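Long-range contact in synaptonemal complex protein 2 (Mus musculus, PDB 5IWZ), which helps build the axial and lateral elements of synaptonemal complexes in meiotic prophase and is required for chromosome synapsis and fertility: residues 151-162 and 175-186. Residues are numbered along the deposited sequence; the frame is centred on the assembly and turned at random.
Sequences LESFIPQICALV and ALKKMNLMLDRI
Ile158 sits as a knob in a hole formed by Ala175, Leu176, Met179 and Met182. Its CG2 branch, anti to the backbone N, faces the first and third of these, 3.5 Å from the backbone O of Ala175 and 3.8 Å from CB of Met179. The extended CG1–CD1 arm (chi2 177°) runs on past the same two residues to CE of Met182. Cut back to an alanine, this position would lose both branches and is likely to leave a gap among the four residues, with CE of Met182 held on one side less.

One turn earlier, CD1 of Ile155 approaches CG of Met179 to 3.5 Å, the two side chains crossing at about a right angle; the same methyl meets CE of Met182 at 3.6 Å. SD of Met179 lies 3.8 Å from SG of Cys159, and the bend at chi3 (77°) brings CE of Met179 to 3.9 Å from that SG. Toward the other end, CD2 of Leu161 touches CB of Ala175 at 3.7 Å. Leu151 slides past Met182, CD1 beside CB, and its CD2 meets CD1 of the poorly ordered Ile186 tip to tip.

The axes of these helical segments come within 9.5 Å at 146° between their directions, so the pair is near antiparallel. Helix 123-141 adds Phe133 against Ala175, and helix 197-212 adds Met199 against Ile155 and Cys159. Such layered packing of successive antiparallel helices is characteristic of an armadillo-repeat-like domain, to which both segments belong.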
# COMPACT_ATOMS: atom_id res chain seq x y z
N LEU A 151 -14.19 6.53 7.39
CA LEU A 151 -14.68 5.20 7.06
C LEU A 151 -15.74 5.27 5.97
O LEU A 151 -15.69 4.52 4.98
CB LEU A 151 -15.27 4.52 8.30
CG LEU A 151 -14.60 3.47 9.20
CD1 LEU A 151 -13.38 2.81 8.59
CD2 LEU A 151 -14.28 4.04 10.58
N GLU A 152 -16.72 6.17 6.14
CA GLU A 152 -17.88 6.21 5.26
C GLU A 152 -17.49 6.63 3.85
O GLU A 152 -18.02 6.10 2.86
CB GLU A 152 -18.94 7.16 5.82
CG GLU A 152 -19.67 6.63 7.03
CD GLU A 152 -20.33 5.30 6.74
OE1 GLU A 152 -21.01 5.21 5.70
OE2 GLU A 152 -20.14 4.35 7.52
N SER A 153 -16.59 7.59 3.74
CA SER A 153 -16.21 8.15 2.44
C SER A 153 -15.14 7.32 1.73
O SER A 153 -15.21 7.16 0.51
CB SER A 153 -15.71 9.58 2.63
OG SER A 153 -16.72 10.36 3.25
N PHE A 154 -14.15 6.80 2.46
CA PHE A 154 -12.95 6.27 1.82
C PHE A 154 -12.91 4.75 1.68
O PHE A 154 -12.22 4.27 0.78
CB PHE A 154 -11.68 6.75 2.54
CG PHE A 154 -11.19 8.08 2.03
CD1 PHE A 154 -10.41 8.15 0.88
CD2 PHE A 154 -11.53 9.26 2.67
CE1 PHE A 154 -9.96 9.36 0.40
CE2 PHE A 154 -11.09 10.49 2.19
CZ PHE A 154 -10.30 10.54 1.06
N ILE A 155 -13.65 3.97 2.50
CA ILE A 155 -13.75 2.53 2.24
C ILE A 155 -14.22 2.24 0.82
O ILE A 155 -13.60 1.41 0.15
CB ILE A 155 -14.62 1.85 3.32
CG1 ILE A 155 -13.98 1.97 4.70
CG2 ILE A 155 -14.85 0.39 2.96
CD1 ILE A 155 -12.64 1.36 4.79
N PRO A 156 -15.30 2.86 0.31
CA PRO A 156 -15.67 2.60 -1.10
C PRO A 156 -14.63 3.09 -2.10
O PRO A 156 -14.42 2.43 -3.13
CB PRO A 156 -17.01 3.35 -1.27
CG PRO A 156 -17.14 4.22 -0.09
CD PRO A 156 -16.36 3.61 1.02
N GLN A 157 -13.97 4.22 -1.83
CA GLN A 157 -12.95 4.73 -2.75
C GLN A 157 -11.78 3.76 -2.86
O GLN A 157 -11.28 3.49 -3.95
CB GLN A 157 -12.42 6.09 -2.26
CG GLN A 157 -13.44 7.23 -2.26
CD GLN A 157 -13.64 7.82 -3.64
OE1 GLN A 157 -12.84 7.60 -4.55
NE2 GLN A 157 -14.74 8.55 -3.81
N ILE A 158 -11.31 3.26 -1.72
CA ILE A 158 -10.16 2.37 -1.72
C ILE A 158 -10.49 1.04 -2.42
O ILE A 158 -9.69 0.54 -3.22
CB ILE A 158 -9.65 2.16 -0.29
CG1 ILE A 158 -9.13 3.50 0.25
CG2 ILE A 158 -8.56 1.05 -0.25
CD1 ILE A 158 -8.66 3.47 1.70
N CYS A 159 -11.68 0.48 -2.15
CA CYS A 159 -12.08 -0.75 -2.83
C CYS A 159 -12.13 -0.55 -4.34
O CYS A 159 -11.65 -1.39 -5.11
CB CYS A 159 -13.45 -1.23 -2.32
SG CYS A 159 -13.51 -1.79 -0.61
N ALA A 160 -12.74 0.56 -4.79
CA ALA A 160 -12.76 0.85 -6.22
C ALA A 160 -11.34 0.95 -6.77
O ALA A 160 -11.05 0.41 -7.85
CB ALA A 160 -13.55 2.14 -6.48
N LEU A 161 -10.44 1.61 -6.03
CA LEU A 161 -9.05 1.75 -6.46
C LEU A 161 -8.35 0.40 -6.55
O LEU A 161 -7.55 0.16 -7.47
CB LEU A 161 -8.29 2.65 -5.48
CG LEU A 161 -6.88 3.12 -5.81
CD1 LEU A 161 -6.90 4.04 -7.03
CD2 LEU A 161 -6.24 3.85 -4.63
N VAL A 162 -8.63 -0.49 -5.60
CA VAL A 162 -7.98 -1.80 -5.57
C VAL A 162 -8.50 -2.68 -6.69
O VAL A 162 -7.75 -3.49 -7.25
CB VAL A 162 -8.17 -2.43 -4.17
CG1 VAL A 162 -7.77 -3.89 -4.18
CG2 VAL A 162 -7.32 -1.69 -3.13
N ALA A 175 -2.96 1.81 -0.46
CA ALA A 175 -4.34 2.11 -0.10
C ALA A 175 -4.99 0.94 0.64
O ALA A 175 -5.68 1.14 1.65
CB ALA A 175 -5.15 2.45 -1.34
N LEU A 176 -4.79 -0.28 0.13
CA LEU A 176 -5.39 -1.45 0.74
C LEU A 176 -4.92 -1.63 2.18
O LEU A 176 -5.70 -2.00 3.07
CB LEU A 176 -5.07 -2.68 -0.11
CG LEU A 176 -5.58 -4.04 0.33
CD1 LEU A 176 -7.07 -3.92 0.56
CD2 LEU A 176 -5.28 -5.10 -0.76
N LYS A 177 -3.65 -1.33 2.45
CA LYS A 177 -3.14 -1.52 3.81
C LYS A 177 -3.68 -0.45 4.76
O LYS A 177 -3.97 -0.74 5.92
CB LYS A 177 -1.62 -1.54 3.78
CG LYS A 177 -0.92 -0.92 4.95
CD LYS A 177 0.60 -1.05 4.79
CE LYS A 177 1.06 -0.47 3.46
NZ LYS A 177 2.33 -1.06 2.95
N LYS A 178 -3.82 0.78 4.28
CA LYS A 178 -4.48 1.80 5.08
C LYS A 178 -5.93 1.43 5.36
O LYS A 178 -6.45 1.69 6.45
CB LYS A 178 -4.39 3.16 4.39
CG LYS A 178 -3.00 3.76 4.35
CD LYS A 178 -2.62 4.31 5.71
CE LYS A 178 -1.36 5.17 5.65
NZ LYS A 178 -0.15 4.37 5.29
N MET A 179 -6.60 0.80 4.39
CA MET A 179 -7.99 0.41 4.62
C MET A 179 -8.10 -0.67 5.69
O MET A 179 -8.98 -0.61 6.56
CB MET A 179 -8.65 -0.07 3.33
CG MET A 179 -10.03 -0.69 3.59
SD MET A 179 -11.03 -1.01 2.13
CE MET A 179 -10.26 -2.49 1.49
N ASN A 180 -7.20 -1.67 5.65
CA ASN A 180 -7.22 -2.73 6.66
C ASN A 180 -6.87 -2.19 8.04
O ASN A 180 -7.41 -2.67 9.05
CB ASN A 180 -6.29 -3.88 6.23
CG ASN A 180 -6.97 -4.79 5.22
OD1 ASN A 180 -8.15 -5.04 5.34
ND2 ASN A 180 -6.24 -5.24 4.20
N LEU A 181 -6.01 -1.18 8.11
CA LEU A 181 -5.76 -0.50 9.38
C LEU A 181 -7.01 0.21 9.89
O LEU A 181 -7.32 0.15 11.08
CB LEU A 181 -4.61 0.49 9.18
CG LEU A 181 -4.17 1.39 10.33
CD1 LEU A 181 -3.39 0.57 11.34
CD2 LEU A 181 -3.32 2.53 9.80
N MET A 182 -7.76 0.86 9.00
CA MET A 182 -8.98 1.55 9.43
C MET A 182 -10.02 0.55 9.91
O MET A 182 -10.71 0.78 10.92
CB MET A 182 -9.54 2.39 8.29
CG MET A 182 -8.59 3.49 7.84
SD MET A 182 -9.28 4.70 6.70
CE MET A 182 -10.03 3.72 5.43
N LEU A 183 -10.17 -0.56 9.20
CA LEU A 183 -11.11 -1.58 9.65
C LEU A 183 -10.66 -2.20 10.96
O LEU A 183 -11.50 -2.61 11.76
CB LEU A 183 -11.28 -2.63 8.56
CG LEU A 183 -11.77 -2.13 7.20
CD1 LEU A 183 -11.62 -3.23 6.17
CD2 LEU A 183 -13.22 -1.70 7.30
N ASP A 184 -9.35 -2.22 11.22
CA ASP A 184 -8.82 -2.90 12.41
C ASP A 184 -9.34 -2.28 13.70
O ASP A 184 -9.68 -3.01 14.64
CB ASP A 184 -7.29 -2.87 12.40
CG ASP A 184 -6.69 -3.71 13.53
OD1 ASP A 184 -7.23 -4.81 13.77
OD2 ASP A 184 -5.69 -3.30 14.16
N ARG A 185 -9.38 -0.95 13.79
CA ARG A 185 -9.85 -0.33 15.02
C ARG A 185 -11.35 -0.57 15.22
O ARG A 185 -11.79 -0.93 16.32
CB ARG A 185 -9.53 1.17 15.01
CG ARG A 185 -10.21 1.95 16.12
CD ARG A 185 -11.51 2.58 15.63
NE ARG A 185 -12.27 3.22 16.70
CZ ARG A 185 -13.48 2.83 17.09
NH1 ARG A 185 -14.07 1.79 16.51
NH2 ARG A 185 -14.11 3.47 18.07
N ILE A 186 -12.14 -0.38 14.17
CA ILE A 186 -13.59 -0.51 14.25
C ILE A 186 -14.00 -1.93 14.66
O ILE A 186 -14.96 -2.12 15.41
CB ILE A 186 -14.25 -0.12 12.90
CG1 ILE A 186 -15.65 0.46 13.13
CG2 ILE A 186 -14.32 -1.31 11.97
CD1 ILE A 186 -15.65 1.87 13.70